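PDB 7CFA: R.Pab1 family restriction endonuclease from Campylobacter coli, which acts as a restriction DNA glycosylase, probably excising a base from its recognition sequence in DNA so that the strand can then be broken by lyase chemistry. Local coordinates for residues G68-G71 against K72-L76; F172-V176 against H177-N181; L230-I233 against E234-N238. The protein carries 2 engineered substitutions. All coordinates share one frame; numbering follows the deposited sequence.

Contact 1. Residues G68-G71 against K72-L76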
# COMPACT_ATOMS: atom_id res chain seq x y z
N GLY A 68 6.34 26.88 -0.14
CA GLY A 68 6.92 25.64 -0.61
C GLY A 68 7.16 25.61 -2.11
O GLY A 68 6.88 26.55 -2.84
N ALA A 69 7.69 24.47 -2.56
CA ALA A 69 7.98 24.29 -3.98
C ALA A 69 6.71 24.24 -4.81
O ALA A 69 6.72 24.60 -5.99
CB ALA A 69 8.80 23.02 -4.19
N ASN A 70 5.60 23.79 -4.22
CA ASN A 70 4.31 23.78 -4.90
C ASN A 70 3.62 25.14 -4.90
O ASN A 70 2.50 25.24 -5.39
CB ASN A 70 3.39 22.74 -4.25
CG ASN A 70 3.40 22.82 -2.73
OD1 ASN A 70 3.89 23.79 -2.15
ND2 ASN A 70 2.84 21.81 -2.08
N GLY A 71 4.27 26.17 -4.37
CA GLY A 71 3.68 27.49 -4.33
C GLY A 71 2.66 27.70 -3.24
O GLY A 71 1.93 28.70 -3.28
N LYS A 72 2.57 26.80 -2.27
CA LYS A 72 1.59 26.89 -1.20
C LYS A 72 2.19 27.50 0.06
O LYS A 72 3.40 27.43 0.30
CB LYS A 72 1.02 25.51 -0.88
CG LYS A 72 0.19 24.89 -1.99
CD LYS A 72 -0.40 23.56 -1.56
CE LYS A 72 -1.29 22.97 -2.64
NZ LYS A 72 -1.91 21.69 -2.21
N ASP A 73 1.32 28.11 0.86
CA ASP A 73 1.73 28.61 2.17
C ASP A 73 2.02 27.43 3.10
O ASP A 73 1.19 26.54 3.27
CB ASP A 73 0.64 29.49 2.77
CG ASP A 73 0.41 30.76 1.97
OD1 ASP A 73 1.38 31.27 1.36
OD2 ASP A 73 -0.74 31.25 1.95
N LYS A 74 3.21 27.44 3.70
CA LYS A 74 3.66 26.37 4.56
C LYS A 74 4.19 26.95 5.87
O LYS A 74 4.66 28.09 5.92
CB LYS A 74 4.77 25.54 3.90
CG LYS A 74 4.32 24.73 2.69
CD LYS A 74 3.74 23.39 3.11
CE LYS A 74 3.58 22.46 1.92
NZ LYS A 74 3.23 21.07 2.34
N LYS A 75 4.11 26.15 6.93
CA LYS A 75 4.67 26.51 8.22
C LYS A 75 5.39 25.31 8.81
O LYS A 75 5.20 24.17 8.37
CB LYS A 75 3.59 27.02 9.19
CG LYS A 75 2.53 25.99 9.55
CD LYS A 75 1.52 26.58 10.52
CE LYS A 75 0.46 25.57 10.89
NZ LYS A 75 -0.49 26.12 11.89
N LEU A 76 6.22 25.58 9.82
CA LEU A 76 6.99 24.52 10.45
C LEU A 76 6.07 23.53 11.15
O LEU A 76 4.99 23.88 11.63
CB LEU A 76 7.99 25.10 11.44
CG LEU A 76 9.01 26.09 10.87
CD1 LEU A 76 10.03 26.48 11.93
CD2 LEU A 76 9.71 25.52 9.64
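Gly-68 and Lys-72 pair at the neck of a tight chain reversal: Gly-68 N donates to Lys-72 O over 3.0 Å, while Gly-68 O accepts Gly-71 N at the close of a type I beta turn. The Asn-70 side chain reaches forward over the turn to Lys-72. Its CG sits between the backbone N and the carbonyl carbon (chi1 47°), which carries the amide over the turn, where Asn-70 OD1 receives Lys-72 N at 3.3 Å. The N-H points fairly straight at the oxygen (157°), but the donor lies well above the amide plane, 51° out of it. A side-chain oxygen bonded to the N-H two residues on makes this an Asx turn. Gly-71, between them, has the positive phi of a left-handed residue, and the whole is a 3:5 beta hairpin, a type I turn followed by a G1 beta bulge, linking the antiparallel strands 66-67 and 73-76.

Lys-72 runs out fully extended past the amide, crossing it at about a right angle. Its CB lies 3.6 Å from Asn-70 OD1, and further along its CD is 3.7 Å from Asn-70 ND2. Lys-74 points its CB toward the turn and bends at chi2. Its CG comes 4.1 Å from Gly-68 N, and its CE passes 4.1 Å from Asn-70 ND2, which therefore has a lysine chain near it from each of two residues. The ammonium groups stay apart, with Lys-72 NZ and Lys-74 NZ separated by 6.9 Å; the latter has a long, weak ion pair with Asp-56. At the far side of the turn, Ala-69 N is bonded to Asn-228 OD1 of helix 223-237.

Contact 2. Residues F172-V176 against H177-N181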
# COMPACT_ATOMS: atom_id res chain seq x y z
N PHE A 172 9.99 7.25 10.68
CA PHE A 172 10.94 7.37 11.78
C PHE A 172 10.61 6.30 12.81
O PHE A 172 9.48 6.24 13.31
CB PHE A 172 10.87 8.77 12.38
CG PHE A 172 11.87 9.02 13.47
CD1 PHE A 172 13.18 8.58 13.34
CD2 PHE A 172 11.51 9.72 14.60
CE1 PHE A 172 14.11 8.82 14.34
CE2 PHE A 172 12.43 9.97 15.60
CZ PHE A 172 13.73 9.52 15.47
N CYS A 173 11.59 5.45 13.12
CA CYS A 173 11.36 4.27 13.95
C CYS A 173 12.32 4.22 15.12
O CYS A 173 13.48 4.62 15.02
CB CYS A 173 11.48 2.99 13.12
SG CYS A 173 10.43 2.95 11.65
N PHE A 174 11.82 3.69 16.24
CA PHE A 174 12.60 3.54 17.46
C PHE A 174 11.81 2.63 18.41
O PHE A 174 10.58 2.55 18.32
CB PHE A 174 12.88 4.89 18.13
CG PHE A 174 11.66 5.75 18.31
CD1 PHE A 174 10.89 5.63 19.45
CD2 PHE A 174 11.29 6.67 17.34
CE1 PHE A 174 9.77 6.42 19.62
CE2 PHE A 174 10.17 7.45 17.51
CZ PHE A 174 9.41 7.33 18.65
N PRO A 175 12.50 1.95 19.33
CA PRO A 175 11.81 1.02 20.24
C PRO A 175 10.82 1.73 21.15
O PRO A 175 11.01 2.88 21.54
CB PRO A 175 12.96 0.39 21.04
CG PRO A 175 14.17 0.60 20.21
CD PRO A 175 13.96 1.90 19.51
N VAL A 176 9.75 1.00 21.49
CA VAL A 176 8.72 1.54 22.38
C VAL A 176 9.27 1.74 23.79
O VAL A 176 8.85 2.67 24.49
CB VAL A 176 7.49 0.61 22.38
CG1 VAL A 176 6.41 1.15 23.30
CG2 VAL A 176 6.95 0.45 20.97
N HIS A 177 10.20 0.89 24.22
CA HIS A 177 10.72 1.02 25.58
C HIS A 177 11.57 2.27 25.78
O HIS A 177 11.95 2.56 26.91
CB HIS A 177 11.51 -0.23 25.97
CG HIS A 177 12.72 -0.48 25.12
ND1 HIS A 177 13.90 0.21 25.28
CD2 HIS A 177 12.93 -1.35 24.11
CE1 HIS A 177 14.78 -0.22 24.40
NE2 HIS A 177 14.22 -1.17 23.68
N LEU A 178 11.87 3.01 24.71
CA LEU A 178 12.55 4.30 24.86
C LEU A 178 11.60 5.40 25.33
O LEU A 178 12.07 6.44 25.79
CB LEU A 178 13.20 4.73 23.54
CG LEU A 178 14.38 3.92 23.02
CD1 LEU A 178 14.92 4.58 21.76
CD2 LEU A 178 15.47 3.81 24.08
N LEU A 179 10.30 5.19 25.21
CA LEU A 179 9.33 6.22 25.54
C LEU A 179 9.10 6.30 27.04
O LEU A 179 9.18 5.30 27.76
CB LEU A 179 8.00 5.95 24.83
CG LEU A 179 8.01 5.94 23.30
CD1 LEU A 179 6.68 5.43 22.76
CD2 LEU A 179 8.31 7.33 22.76
N LYS A 180 8.81 7.50 27.51
CA LYS A 180 8.42 7.73 28.89
C LYS A 180 6.90 7.84 28.98
O LYS A 180 6.24 8.29 28.04
CB LYS A 180 9.06 9.00 29.46
CG LYS A 180 10.58 8.99 29.42
CD LYS A 180 11.15 10.27 30.03
CE LYS A 180 10.77 11.49 29.22
NZ LYS A 180 11.36 12.74 29.77
N ASN A 181 6.35 7.41 30.11
CA ASN A 181 4.91 7.55 30.34
C ASN A 181 4.61 8.98 30.78
O ASN A 181 5.46 9.87 30.70
CB ASN A 181 4.43 6.50 31.34
CG ASN A 181 5.15 6.59 32.68
OD1 ASN A 181 5.91 7.53 32.94
ND2 ASN A 181 4.92 5.61 33.54
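Leu-179 reaches back over the chain that has just turned, to touch both Val-176 and Phe-174. Its CB starts 3.4 Å from Val-176 O, the same oxygen that takes the Leu-179 N-H at 3.0 Å. Leu-179 CG stays 3.6 Å from Val-176 O, and there the branches part: CD1 remains 3.9 Å from Val-176 O, with Val-176 CG1 a looser neighbour, while CD2 meets Phe-174 CE1 at 3.6 Å, arriving at the ring's edge near its plane. Phe-174 and Leu-179 cross at about a right angle.

One residue earlier, Leu-178 N bonds to Pro-175 O, so two successive i to i+3 bonds turn the chain into a short 3-10 segment as strand 166-175 ends. Leu-178 CD1 packs 3.6 Å from Pro-175 CD. At another atom of the proline ring, CB lies over one face of the His-177 imidazole, a CH-pi contact 3.7 Å from the ring centroid. A chi1 of 62° tucks the histidine back over the proline. Leu-201 of strand 198-203 also touches Phe-174 and Leu-179.

The two backbone bonds engage Pro-175 O and Val-176 O, while the side chains add apolar contacts and one CH-pi contact, which needs the imidazole face turned to the proline.

Contact 3. Residues L230-I233 against E234-N238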
# COMPACT_ATOMS: atom_id res chain seq x y z
N LEU A 230 15.48 23.63 2.07
CA LEU A 230 16.31 24.83 1.96
C LEU A 230 15.56 26.07 2.42
O LEU A 230 16.16 26.97 3.03
CB LEU A 230 16.82 24.99 0.53
CG LEU A 230 17.94 24.03 0.12
CD1 LEU A 230 18.28 24.18 -1.36
CD2 LEU A 230 19.18 24.26 0.98
N GLN A 231 14.25 26.15 2.14
CA GLN A 231 13.46 27.26 2.65
C GLN A 231 13.35 27.22 4.17
O GLN A 231 13.35 28.26 4.83
CB GLN A 231 12.07 27.25 2.01
CG GLN A 231 12.06 27.52 0.52
CD GLN A 231 12.40 28.95 0.17
OE1 GLN A 231 12.07 29.88 0.92
NE2 GLN A 231 13.07 29.15 -0.96
N ILE A 232 13.27 26.01 4.73
CA ILE A 232 13.17 25.87 6.18
C ILE A 232 14.48 26.25 6.86
O ILE A 232 14.48 26.93 7.89
CB ILE A 232 12.74 24.43 6.54
CG1 ILE A 232 11.30 24.18 6.08
CG2 ILE A 232 12.90 24.17 8.03
CD1 ILE A 232 10.79 22.80 6.39
N ILE A 233 15.61 25.82 6.29
CA ILE A 233 16.90 26.16 6.88
C ILE A 233 17.13 27.67 6.84
O ILE A 233 17.61 28.26 7.81
CB ILE A 233 18.04 25.40 6.16
CG1 ILE A 233 17.90 23.89 6.39
CG2 ILE A 233 19.39 25.88 6.65
CD1 ILE A 233 18.97 23.07 5.70
N GLU A 234 16.78 28.31 5.72
CA GLU A 234 16.95 29.75 5.61
C GLU A 234 16.06 30.49 6.61
O GLU A 234 16.48 31.50 7.19
CB GLU A 234 16.64 30.21 4.18
CG GLU A 234 17.03 31.65 3.88
CD GLU A 234 18.53 31.84 3.80
OE1 GLU A 234 19.26 30.84 3.63
OE2 GLU A 234 18.99 33.00 3.90
N PHE A 235 14.84 30.00 6.83
CA PHE A 235 13.94 30.64 7.78
C PHE A 235 14.46 30.49 9.21
O PHE A 235 14.37 31.42 10.01
CB PHE A 235 12.54 30.06 7.65
CG PHE A 235 11.60 30.47 8.76
CD1 PHE A 235 10.96 31.70 8.72
CD2 PHE A 235 11.35 29.62 9.83
CE1 PHE A 235 10.09 32.07 9.73
CE2 PHE A 235 10.49 29.99 10.84
CZ PHE A 235 9.86 31.22 10.79
N ILE A 236 14.99 29.31 9.54
CA ILE A 236 15.50 29.08 10.89
C ILE A 236 16.77 29.89 11.13
O ILE A 236 16.93 30.51 12.19
CB ILE A 236 15.73 27.58 11.13
CG1 ILE A 236 14.39 26.83 11.07
CG2 ILE A 236 16.42 27.34 12.46
CD1 ILE A 236 14.52 25.33 11.22
N LEU A 237 17.67 29.92 10.15
CA LEU A 237 18.92 30.67 10.30
C LEU A 237 18.65 32.15 10.51
O LEU A 237 19.37 32.82 11.27
CB LEU A 237 19.82 30.45 9.09
CG LEU A 237 20.55 29.10 9.01
CD1 LEU A 237 21.29 28.96 7.70
CD2 LEU A 237 21.50 28.96 10.19
N ASN A 238 17.63 32.69 9.85
CA ASN A 238 17.28 34.11 9.96
C ASN A 238 16.31 34.39 11.09
O ASN A 238 15.55 35.37 11.02
CB ASN A 238 16.72 34.61 8.63
CG ASN A 238 17.73 34.52 7.50
OD1 ASN A 238 18.93 34.68 7.72
ND2 ASN A 238 17.25 34.27 6.29
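Ile-236 has CG1 beside its backbone N (chi1 -65°) and is extended beyond it, which lays CD1 back along the helix until it lies 3.8 Å from Ile-232 CG2. One position on, Leu-237 does the same to Ile-233: Leu-237 CD1 comes 3.8 Å from Ile-233 CG2. In each pair the side chains run side by side and point the same way. Ile-236 CG1 also passes 3.2 Å from Ile-232 O, the oxygen that accepts Ile-236 N at 2.9 Å.

The polar side of the helix is tied differently. Glu-234 bends at chi2 (71°), and its OE2 accepts Asn-238 ND2 at 3.2 Å, the donor coming from above the carboxylate plane. OE1 of the same carboxylate makes a salt bridge to Lys-101, so both oxygens are engaged and its rotation is restrained. Asn-238 is the first residue to leave helical geometry, and its own N still bonds to Glu-234 O.

Ile-236 packs on helices 79-88 and 94-106, and Leu-237 on the latter. Spacing of four residues, apolar on one side and polar on another, is the pattern of an amphipathic alpha helix, here the last turns of helix 223-237.

How the contacts relate
Contacts 1 and 3 are neighbours in space although far apart in the chain, their centres 13 Å from each other on the same side of the chain's centre. Strand 73-76 packs its Leu-76 against helix 223-237: Leu-76 CD1 lies 3.7 Å from Phe-235 CE2, and Leu-76 CD2 is 3.8 Å from Ile-232 CG2. Contact 2 stands apart, across the chain's centre from contact 1. Its centre is 31 Å from that of contact 1 and 29 Å from that of contact 3, with nearest atoms about 15 Å away in each case. It closes a strand of the large antiparallel sheet, whereas contacts 1 and 3 belong to the small three-stranded sheet and the C-terminal helix.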